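PDB 3BW2: 2-nitropropane dioxygenase from Streptomyces ansochromogenes, which binds FMN and probably uses molecular oxygen to oxidise and denitrify alkyl nitronates such as propionate 3-nitronate, perhaps to detoxify them. Local coordinates for residues 167-172 against 209-214; 127-132 against 149-154. All coordinates share one frame; numbering follows the deposited sequence.

Contact 1. Residues 167-172 against 209-214; sequences DAVIAQ and IPVVAA. With FMN (flavin mononucleotide), chain B.
Val-169 to Gln-172 pair in order with Val-211 to Ala-214 as neighbouring parallel strands, whose axes approach to 4.6 Å and are inclined at 21°. Four backbone hydrogen bonds join them, the N-H groups of Val-169 and Ala-171 reaching the carbonyls of Pro-210 and Val-212, and those of Val-212 and Ala-214 returning to Val-169 and Ala-171. Of these, Val-212 N to Val-169 O (2.9 Å) is the straightest, 170° at the hydrogen. Val-169 and Val-211 stand side by side on one face of the sheet, CG1 of the first 3.8 Å from CG2 of the second, and Ala-171 CB closes on Val-211 CG1 at the same separation. Helix 196-206 covers this face through Val-203, which touches both valines. At the strand entrance, Ile-209 lays CD1 against Val-169 CB (4.1 Å). The other face carries Ile-170, Val-212, Gln-172 and Ala-214, with Ile-170 CG2 set 4.0 Å from Ala-214 CB. Gln-172 ends the row: CG lies anti to the backbone N (chi1 179°) and the chain runs on extended, which carries the amide to the ribityl chain of FMN. There NE2 donates to O3' of FMN over 3.0 Å, and also to the carbonyl of His-179, while OE1 accepts from Gly-181 N, so bonds at both ends fix the amide's rotation. An alanine here would probably leave the O3' hydroxyl without this donor and His-179 O and Gly-181 N without their amide partner. In this TIM barrel, helix 196-206 packs on the Val-169/Val-211 face, and Gln-172 binds FMN from the C-terminal end of its strand, where TIM barrels place their active sites.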
ATOM      1  N   ASP A 167     -14.225   3.122 -20.758  1.00 18.01           N
ATOM      2  CA  ASP A 167     -13.064   2.774 -21.583  1.00 18.66           C
ATOM      3  C   ASP A 167     -11.855   2.295 -20.782  1.00 18.86           C
ATOM      4  O   ASP A 167     -11.055   1.502 -21.269  1.00 18.71           O
ATOM      5  CB  ASP A 167     -12.646   3.971 -22.439  1.00 17.06           C
ATOM      6  CG  ASP A 167     -13.699   4.349 -23.461  1.00 19.27           C
ATOM      7  OD1 ASP A 167     -13.887   3.582 -24.426  1.00 20.46           O
ATOM      8  OD2 ASP A 167     -14.344   5.403 -23.295  1.00 16.93           O
ATOM      9  N   ALA A 168     -11.713   2.784 -19.557  1.00 18.12           N
ATOM     10  CA  ALA A 168     -10.579   2.393 -18.732  1.00 17.80           C
ATOM     11  C   ALA A 168     -10.894   2.643 -17.274  1.00 18.85           C
ATOM     12  O   ALA A 168     -11.744   3.468 -16.944  1.00 16.46           O
ATOM     13  CB  ALA A 168      -9.340   3.182 -19.130  1.00 16.10           C
ATOM     14  N   VAL A 169     -10.207   1.915 -16.404  1.00 18.77           N
ATOM     15  CA  VAL A 169     -10.412   2.066 -14.978  1.00 17.89           C
ATOM     16  C   VAL A 169      -9.138   2.607 -14.353  1.00 18.65           C
ATOM     17  O   VAL A 169      -8.030   2.235 -14.752  1.00 19.92           O
ATOM     18  CB  VAL A 169     -10.769   0.707 -14.319  1.00 17.75           C
ATOM     19  CG1 VAL A 169      -9.690  -0.326 -14.626  1.00 16.94           C
ATOM     20  CG2 VAL A 169     -10.928   0.882 -12.806  1.00 14.45           C
ATOM     21  N   ILE A 170      -9.295   3.509 -13.394  1.00 19.54           N
ATOM     22  CA  ILE A 170      -8.150   4.066 -12.689  1.00 17.05           C
ATOM     23  C   ILE A 170      -8.027   3.289 -11.384  1.00 17.49           C
ATOM     24  O   ILE A 170      -8.867   3.423 -10.500  1.00 16.43           O
ATOM     25  CB  ILE A 170      -8.357   5.549 -12.345  1.00 17.07           C
ATOM     26  CG1 ILE A 170      -8.570   6.362 -13.629  1.00 18.13           C
ATOM     27  CG2 ILE A 170      -7.153   6.069 -11.567  1.00 17.22           C
ATOM     28  CD1 ILE A 170      -9.072   7.778 -13.383  1.00 14.82           C
ATOM     29  N   ALA A 171      -6.993   2.463 -11.270  1.00 17.46           N
ATOM     30  CA  ALA A 171      -6.781   1.686 -10.052  1.00 16.53           C
ATOM     31  C   ALA A 171      -6.019   2.575  -9.081  1.00 15.66           C
ATOM     32  O   ALA A 171      -4.808   2.758  -9.208  1.00 14.79           O
ATOM     33  CB  ALA A 171      -5.981   0.412 -10.361  1.00 15.46           C
ATOM     34  N   GLN A 172      -6.743   3.137  -8.122  1.00 16.59           N
ATOM     35  CA  GLN A 172      -6.149   4.028  -7.137  1.00 17.37           C
ATOM     36  C   GLN A 172      -5.822   3.276  -5.850  1.00 17.02           C
ATOM     37  O   GLN A 172      -6.720   2.806  -5.150  1.00 17.44           O
ATOM     38  CB  GLN A 172      -7.106   5.183  -6.838  1.00 15.28           C
ATOM     39  CG  GLN A 172      -6.598   6.162  -5.789  1.00 15.71           C
ATOM     40  CD  GLN A 172      -7.720   6.982  -5.197  1.00 17.78           C
ATOM     41  OE1 GLN A 172      -8.756   6.435  -4.805  1.00 16.79           O
ATOM     42  NE2 GLN A 172      -7.526   8.301  -5.115  1.00 16.18           N
ATOM     43  N   ILE A 209     -10.322  -4.187 -19.674  1.00 22.55           N
ATOM     44  CA  ILE A 209     -10.103  -2.834 -20.168  1.00 21.13           C
ATOM     45  C   ILE A 209      -8.787  -2.282 -19.620  1.00 20.89           C
ATOM     46  O   ILE A 209      -8.267  -2.786 -18.623  1.00 19.66           O
ATOM     47  CB  ILE A 209     -11.260  -1.906 -19.766  1.00 21.42           C
ATOM     48  CG1 ILE A 209     -11.474  -1.953 -18.254  1.00 21.69           C
ATOM     49  CG2 ILE A 209     -12.534  -2.322 -20.492  1.00 21.15           C
ATOM     50  CD1 ILE A 209     -12.432  -0.885 -17.750  1.00 23.12           C
ATOM     51  N   PRO A 210      -8.223  -1.250 -20.278  1.00 21.44           N
ATOM     52  CA  PRO A 210      -6.961  -0.618 -19.869  1.00 20.01           C
ATOM     53  C   PRO A 210      -7.016  -0.108 -18.435  1.00 20.01           C
ATOM     54  O   PRO A 210      -8.065   0.340 -17.968  1.00 19.07           O
ATOM     55  CB  PRO A 210      -6.806   0.523 -20.869  1.00 21.25           C
ATOM     56  CG  PRO A 210      -7.489  -0.003 -22.089  1.00 20.99           C
ATOM     57  CD  PRO A 210      -8.734  -0.628 -21.513  1.00 18.84           C
ATOM     58  N   VAL A 211      -5.881  -0.166 -17.744  1.00 18.75           N
ATOM     59  CA  VAL A 211      -5.808   0.282 -16.361  1.00 16.92           C
ATOM     60  C   VAL A 211      -4.814   1.420 -16.175  1.00 17.27           C
ATOM     61  O   VAL A 211      -3.682   1.358 -16.661  1.00 17.60           O
ATOM     62  CB  VAL A 211      -5.381  -0.871 -15.420  1.00 18.02           C
ATOM     63  CG1 VAL A 211      -5.258  -0.359 -13.983  1.00 15.67           C
ATOM     64  CG2 VAL A 211      -6.385  -2.015 -15.508  1.00 19.15           C
ATOM     65  N   VAL A 212      -5.246   2.461 -15.472  1.00 16.68           N
ATOM     66  CA  VAL A 212      -4.393   3.599 -15.174  1.00 15.61           C
ATOM     67  C   VAL A 212      -4.081   3.473 -13.685  1.00 16.80           C
ATOM     68  O   VAL A 212      -4.985   3.500 -12.854  1.00 17.79           O
ATOM     69  CB  VAL A 212      -5.115   4.935 -15.455  1.00 15.08           C
ATOM     70  CG1 VAL A 212      -4.234   6.108 -15.044  1.00 12.36           C
ATOM     71  CG2 VAL A 212      -5.450   5.031 -16.946  1.00 15.54           C
ATOM     72  N   ALA A 213      -2.803   3.309 -13.357  1.00 17.13           N
ATOM     73  CA  ALA A 213      -2.374   3.156 -11.970  1.00 15.69           C
ATOM     74  C   ALA A 213      -2.188   4.501 -11.276  1.00 15.31           C
ATOM     75  O   ALA A 213      -1.589   5.417 -11.836  1.00 16.78           O
ATOM     76  CB  ALA A 213      -1.066   2.351 -11.920  1.00 14.90           C
ATOM     77  N   ALA A 214      -2.688   4.613 -10.049  1.00 16.47           N
ATOM     78  CA  ALA A 214      -2.571   5.856  -9.290  1.00 16.02           C
ATOM     79  C   ALA A 214      -2.294   5.640  -7.801  1.00 16.74           C
ATOM     80  O   ALA A 214      -2.895   4.767  -7.158  1.00 15.49           O
ATOM     81  CB  ALA A 214      -3.842   6.682  -9.454  1.00 14.93           C
TER
HETATM   82  N1  FMN B 370      -9.089  12.763  -7.914  1.00 17.88           N
HETATM   83  C2  FMN B 370     -10.270  13.059  -8.616  1.00 19.62           C
HETATM   84  O2  FMN B 370     -10.799  12.202  -9.319  1.00 18.13           O
HETATM   85  N3  FMN B 370     -10.846  14.316  -8.533  1.00 18.73           N
HETATM   86  C4  FMN B 370     -10.300  15.339  -7.774  1.00 20.36           C
HETATM   87  O4  FMN B 370     -10.851  16.455  -7.736  1.00 18.98           O
HETATM   88  C4A FMN B 370      -9.097  15.067  -7.067  1.00 20.06           C
HETATM   89  N5  FMN B 370      -8.479  16.057  -6.306  1.00 20.55           N
HETATM   90  C5A FMN B 370      -7.281  15.821  -5.628  1.00 18.64           C
HETATM   91  C6  FMN B 370      -6.678  16.869  -4.886  1.00 18.27           C
HETATM   92  C7  FMN B 370      -5.441  16.692  -4.173  1.00 18.33           C
HETATM   93  C7M FMN B 370      -4.564  17.967  -4.137  1.00 16.34           C
HETATM   94  C8  FMN B 370      -4.840  15.386  -4.302  1.00 17.52           C
HETATM   95  C8M FMN B 370      -3.328  15.159  -4.268  1.00 14.91           C
HETATM   96  C9  FMN B 370      -5.447  14.311  -5.026  1.00 17.29           C
HETATM   97  C9A FMN B 370      -6.673  14.527  -5.699  1.00 18.30           C
HETATM   98  N10 FMN B 370      -7.305  13.501  -6.452  1.00 19.13           N
HETATM   99  C10 FMN B 370      -8.505  13.762  -7.148  1.00 18.69           C
HETATM  100  C1' FMN B 370      -6.788  12.062  -6.397  1.00 15.89           C
HETATM  101  C2' FMN B 370      -5.946  11.820  -7.675  1.00 14.30           C
HETATM  102  O2' FMN B 370      -6.822  11.491  -8.742  1.00 14.05           O
HETATM  103  C3' FMN B 370      -4.950  10.619  -7.525  1.00 14.69           C
HETATM  104  O3' FMN B 370      -5.743   9.479  -7.193  1.00 15.38           O
HETATM  105  C4' FMN B 370      -3.884  10.806  -6.433  1.00 13.56           C
HETATM  106  O4' FMN B 370      -3.334  12.115  -6.582  1.00 13.23           O
HETATM  107  C5' FMN B 370      -2.758   9.739  -6.572  1.00 13.81           C
HETATM  108  O5' FMN B 370      -1.730   9.894  -5.553  1.00 11.87           O
HETATM  109  P   FMN B 370      -0.396  10.838  -5.622  1.00 17.32           P
HETATM  110  O1P FMN B 370      -0.362  10.559  -7.087  1.00 17.59           O
HETATM  111  O2P FMN B 370       0.068   9.845  -4.573  1.00 15.43           O
HETATM  112  O3P FMN B 370      -1.327  11.947  -5.169  1.00 16.02           O

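Contact 2. Residues 127-132 against 149-154; sequences SFHFGV and LVTATT. With FMN (flavin mononucleotide), chain B.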
ATOM      1  N   SER A 127     -13.294  11.790 -16.626  1.00 18.28           N
ATOM      2  CA  SER A 127     -13.150  10.771 -15.591  1.00 19.22           C
ATOM      3  C   SER A 127     -14.153  11.066 -14.484  1.00 18.89           C
ATOM      4  O   SER A 127     -14.585  12.205 -14.315  1.00 19.88           O
ATOM      5  CB  SER A 127     -11.719  10.742 -15.033  1.00 18.33           C
ATOM      6  OG  SER A 127     -11.400  11.939 -14.347  1.00 18.00           O
ATOM      7  N   PHE A 128     -14.531  10.034 -13.741  1.00 18.89           N
ATOM      8  CA  PHE A 128     -15.506  10.181 -12.665  1.00 18.51           C
ATOM      9  C   PHE A 128     -14.924   9.704 -11.346  1.00 18.74           C
ATOM     10  O   PHE A 128     -14.155   8.747 -11.313  1.00 16.23           O
ATOM     11  CB  PHE A 128     -16.763   9.366 -12.990  1.00 16.75           C
ATOM     12  CG  PHE A 128     -17.469   9.809 -14.241  1.00 17.85           C
ATOM     13  CD1 PHE A 128     -18.518  10.717 -14.178  1.00 20.38           C
ATOM     14  CD2 PHE A 128     -17.076   9.327 -15.485  1.00 17.04           C
ATOM     15  CE1 PHE A 128     -19.169  11.144 -15.341  1.00 19.83           C
ATOM     16  CE2 PHE A 128     -17.717   9.743 -16.649  1.00 19.78           C
ATOM     17  CZ  PHE A 128     -18.767  10.654 -16.575  1.00 20.01           C
ATOM     18  N   HIS A 129     -15.304  10.370 -10.260  1.00 18.77           N
ATOM     19  CA  HIS A 129     -14.819  10.005  -8.938  1.00 18.75           C
ATOM     20  C   HIS A 129     -16.002   9.825  -7.993  1.00 19.01           C
ATOM     21  O   HIS A 129     -17.047  10.454  -8.176  1.00 19.02           O
ATOM     22  CB  HIS A 129     -13.884  11.099  -8.399  1.00 18.88           C
ATOM     23  CG  HIS A 129     -12.783  10.576  -7.526  1.00 18.68           C
ATOM     24  ND1 HIS A 129     -12.637  10.944  -6.204  1.00 20.30           N
ATOM     25  CD2 HIS A 129     -11.766   9.722  -7.791  1.00 17.53           C
ATOM     26  CE1 HIS A 129     -11.577  10.341  -5.694  1.00 17.14           C
ATOM     27  NE2 HIS A 129     -11.030   9.593  -6.637  1.00 20.28           N
ATOM     28  N   PHE A 130     -15.830   8.952  -7.000  1.00 18.22           N
ATOM     29  CA  PHE A 130     -16.850   8.658  -5.990  1.00 18.89           C
ATOM     30  C   PHE A 130     -17.995   7.796  -6.518  1.00 20.06           C
ATOM     31  O   PHE A 130     -19.143   7.944  -6.095  1.00 21.33           O
ATOM     32  CB  PHE A 130     -17.422   9.952  -5.399  1.00 16.97           C
ATOM     33  CG  PHE A 130     -16.400  10.821  -4.712  1.00 19.15           C
ATOM     34  CD1 PHE A 130     -15.601  10.311  -3.694  1.00 20.28           C
ATOM     35  CD2 PHE A 130     -16.261  12.161  -5.063  1.00 16.53           C
ATOM     36  CE1 PHE A 130     -14.677  11.127  -3.031  1.00 20.21           C
ATOM     37  CE2 PHE A 130     -15.347  12.981  -4.413  1.00 20.54           C
ATOM     38  CZ  PHE A 130     -14.550  12.462  -3.391  1.00 19.70           C
ATOM     39  N   GLY A 131     -17.685   6.893  -7.441  1.00 18.90           N
ATOM     40  CA  GLY A 131     -18.722   6.034  -7.977  1.00 19.51           C
ATOM     41  C   GLY A 131     -18.648   5.817  -9.472  1.00 19.42           C
ATOM     42  O   GLY A 131     -17.685   6.218 -10.122  1.00 19.18           O
ATOM     43  N   VAL A 132     -19.688   5.189 -10.012  1.00 20.02           N
ATOM     44  CA  VAL A 132     -19.776   4.881 -11.432  1.00 20.44           C
ATOM     45  C   VAL A 132     -21.048   5.475 -12.039  1.00 21.98           C
ATOM     46  O   VAL A 132     -22.137   5.347 -11.475  1.00 22.12           O
ATOM     47  CB  VAL A 132     -19.823   3.353 -11.667  1.00 22.44           C
ATOM     48  CG1 VAL A 132     -19.694   3.053 -13.150  1.00 19.57           C
ATOM     49  CG2 VAL A 132     -18.727   2.662 -10.873  1.00 22.29           C
ATOM     50  N   LEU A 149     -13.137   7.389 -18.120  1.00 19.93           N
ATOM     51  CA  LEU A 149     -12.344   6.742 -17.079  1.00 19.60           C
ATOM     52  C   LEU A 149     -13.095   6.827 -15.757  1.00 18.08           C
ATOM     53  O   LEU A 149     -13.815   7.793 -15.509  1.00 16.71           O
ATOM     54  CB  LEU A 149     -10.990   7.433 -16.924  1.00 21.21           C
ATOM     55  CG  LEU A 149      -9.874   7.144 -17.931  1.00 23.48           C
ATOM     56  CD1 LEU A 149     -10.330   7.413 -19.346  1.00 22.99           C
ATOM     57  CD2 LEU A 149      -8.682   8.012 -17.581  1.00 24.77           C
ATOM     58  N   VAL A 150     -12.924   5.810 -14.914  1.00 17.33           N
ATOM     59  CA  VAL A 150     -13.565   5.769 -13.605  1.00 14.98           C
ATOM     60  C   VAL A 150     -12.619   5.145 -12.583  1.00 16.28           C
ATOM     61  O   VAL A 150     -11.965   4.138 -12.861  1.00 16.66           O
ATOM     62  CB  VAL A 150     -14.863   4.928 -13.626  1.00 15.64           C
ATOM     63  CG1 VAL A 150     -15.506   4.941 -12.245  1.00 16.31           C
ATOM     64  CG2 VAL A 150     -15.835   5.471 -14.671  1.00 16.27           C
ATOM     65  N   THR A 151     -12.543   5.737 -11.396  1.00 16.25           N
ATOM     66  CA  THR A 151     -11.676   5.199 -10.351  1.00 16.77           C
ATOM     67  C   THR A 151     -12.313   4.013  -9.621  1.00 17.23           C
ATOM     68  O   THR A 151     -13.527   3.979  -9.398  1.00 18.02           O
ATOM     69  CB  THR A 151     -11.327   6.279  -9.296  1.00 16.37           C
ATOM     70  OG1 THR A 151     -10.433   7.237  -9.871  1.00 17.57           O
ATOM     71  CG2 THR A 151     -10.668   5.644  -8.061  1.00 15.18           C
ATOM     72  N   ALA A 152     -11.475   3.047  -9.254  1.00 16.95           N
ATOM     73  CA  ALA A 152     -11.895   1.866  -8.509  1.00 15.72           C
ATOM     74  C   ALA A 152     -10.790   1.612  -7.489  1.00 15.82           C
ATOM     75  O   ALA A 152      -9.619   1.837  -7.785  1.00 15.68           O
ATOM     76  CB  ALA A 152     -12.038   0.665  -9.440  1.00 12.49           C
ATOM     77  N   THR A 153     -11.151   1.153  -6.294  1.00 15.98           N
ATOM     78  CA  THR A 153     -10.149   0.896  -5.263  1.00 16.51           C
ATOM     79  C   THR A 153     -10.037  -0.592  -4.911  1.00 17.12           C
ATOM     80  O   THR A 153      -9.188  -0.985  -4.107  1.00 15.55           O
ATOM     81  CB  THR A 153     -10.448   1.704  -3.978  1.00 15.11           C
ATOM     82  OG1 THR A 153     -11.688   1.271  -3.411  1.00 15.20           O
ATOM     83  CG2 THR A 153     -10.540   3.201  -4.300  1.00 14.73           C
ATOM     84  N   THR A 154     -10.896  -1.403  -5.527  1.00 17.27           N
ATOM     85  CA  THR A 154     -10.922  -2.851  -5.314  1.00 16.72           C
ATOM     86  C   THR A 154     -11.234  -3.535  -6.639  1.00 17.84           C
ATOM     87  O   THR A 154     -11.725  -2.900  -7.580  1.00 17.96           O
ATOM     88  CB  THR A 154     -12.041  -3.278  -4.336  1.00 17.20           C
ATOM     89  OG1 THR A 154     -13.316  -2.961  -4.917  1.00 18.77           O
ATOM     90  CG2 THR A 154     -11.904  -2.568  -3.002  1.00 14.18           C
TER
HETATM   91  N1  FMN B 370      -9.089  12.763  -7.914  1.00 17.88           N
HETATM   92  C2  FMN B 370     -10.270  13.059  -8.616  1.00 19.62           C
HETATM   93  O2  FMN B 370     -10.799  12.202  -9.319  1.00 18.13           O
HETATM   94  N3  FMN B 370     -10.846  14.316  -8.533  1.00 18.73           N
HETATM   95  C4  FMN B 370     -10.300  15.339  -7.774  1.00 20.36           C
HETATM   96  O4  FMN B 370     -10.851  16.455  -7.736  1.00 18.98           O
HETATM   97  C4A FMN B 370      -9.097  15.067  -7.067  1.00 20.06           C
HETATM   98  N5  FMN B 370      -8.479  16.057  -6.306  1.00 20.55           N
HETATM   99  C5A FMN B 370      -7.281  15.821  -5.628  1.00 18.64           C
HETATM  100  C6  FMN B 370      -6.678  16.869  -4.886  1.00 18.27           C
HETATM  101  C7  FMN B 370      -5.441  16.692  -4.173  1.00 18.33           C
HETATM  102  C7M FMN B 370      -4.564  17.967  -4.137  1.00 16.34           C
HETATM  103  C8  FMN B 370      -4.840  15.386  -4.302  1.00 17.52           C
HETATM  104  C8M FMN B 370      -3.328  15.159  -4.268  1.00 14.91           C
HETATM  105  C9  FMN B 370      -5.447  14.311  -5.026  1.00 17.29           C
HETATM  106  C9A FMN B 370      -6.673  14.527  -5.699  1.00 18.30           C
HETATM  107  N10 FMN B 370      -7.305  13.501  -6.452  1.00 19.13           N
HETATM  108  C10 FMN B 370      -8.505  13.762  -7.148  1.00 18.69           C
HETATM  109  C1' FMN B 370      -6.788  12.062  -6.397  1.00 15.89           C
HETATM  110  C2' FMN B 370      -5.946  11.820  -7.675  1.00 14.30           C
HETATM  111  O2' FMN B 370      -6.822  11.491  -8.742  1.00 14.05           O
HETATM  112  C3' FMN B 370      -4.950  10.619  -7.525  1.00 14.69           C
HETATM  113  O3' FMN B 370      -5.743   9.479  -7.193  1.00 15.38           O
HETATM  114  C4' FMN B 370      -3.884  10.806  -6.433  1.00 13.56           C
HETATM  115  O4' FMN B 370      -3.334  12.115  -6.582  1.00 13.23           O
HETATM  116  C5' FMN B 370      -2.758   9.739  -6.572  1.00 13.81           C
HETATM  117  O5' FMN B 370      -1.730   9.894  -5.553  1.00 11.87           O
HETATM  118  P   FMN B 370      -0.396  10.838  -5.622  1.00 17.32           P
HETATM  119  O1P FMN B 370      -0.362  10.559  -7.087  1.00 17.59           O
HETATM  120  O2P FMN B 370       0.068   9.845  -4.573  1.00 15.43           O
HETATM  121  O3P FMN B 370      -1.327  11.947  -5.169  1.00 16.02           O
HETATM  122  O   HOH W   1     -14.650   6.476  -7.859  1.00 20.41           O
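Ser-127 and Phe-128 pair with Leu-149 and Val-150 as parallel strands, and this is the close-packed end of the contact. Phe-128 N donates to Leu-149 O at 2.9 Å, and the same oxygen takes a CA-H contact from Ser-127 (CA to O 3.1 Å), a weaker supplement to the one hydrogen bond. Leu-149 O also lies at the edge of the Phe-128 ring, near its plane, while Val-150 CG2 approaches that ring obliquely, 4.1 Å from CD2. CG1 of Val-150, anti to the backbone N (chi1 -179°), is directed instead at the loop, where it meets Gly-131 O.

Past Phe-128 the pairing slackens. The bond from Thr-151 N to Phe-128 O is weak at 3.4 Å, and the CA atoms of His-129 and Thr-151 stand 5.9 Å apart. Into this parting fits a water that accepts from Gly-131 N and donates to Thr-151 O, bridging the two segments where direct backbone bonding has ended. At Gly-131 itself the backbone angles (phi 138°, psi -171°) would jam a CB against the preceding carbonyl, which accounts for glycine at this turn.

The His-129 ring lies between strand end and cofactor. Thr-151 OG1 sits at its edge, in plane, 3.5 Å from CD2, and the flavin's C2 carbonyl lies over one face, C2 offset toward the rim and O2 of FMN 3.1 Å from the same CD2. Phe-130 presents a ring face to His-129 ND1. The strands belong to a beta-alpha-beta unit with helix 135-143 as the crossover, and their C-terminal ends open into the FMN pocket, as in flavin-dependent TIM barrels.

In the fold
Contacts 1 and 2 are both buried and lie in one parallel sheet, their centres about 9 Å apart. Strands 147-152 and 168-172 are neighbours, so the two pairings make a continuous run of four: 125-129, 147-152, 168-172 and 211-214. The seam is probably hydrogen-bonded, Ile-170 N to Val-150 O at 2.8 Å, with Val-169 CG2 packed on Ala-152 CB. Contact 1 keeps its register through four backbone bonds and is mainly aliphatic, whereas contact 2 has one good bond and a weak one before water takes over. Both reach FMN, in different ways: 167-172 hydrogen-bonds the ribityl chain, while 127-132 lays a histidine ring against the pyrimidine carbonyl.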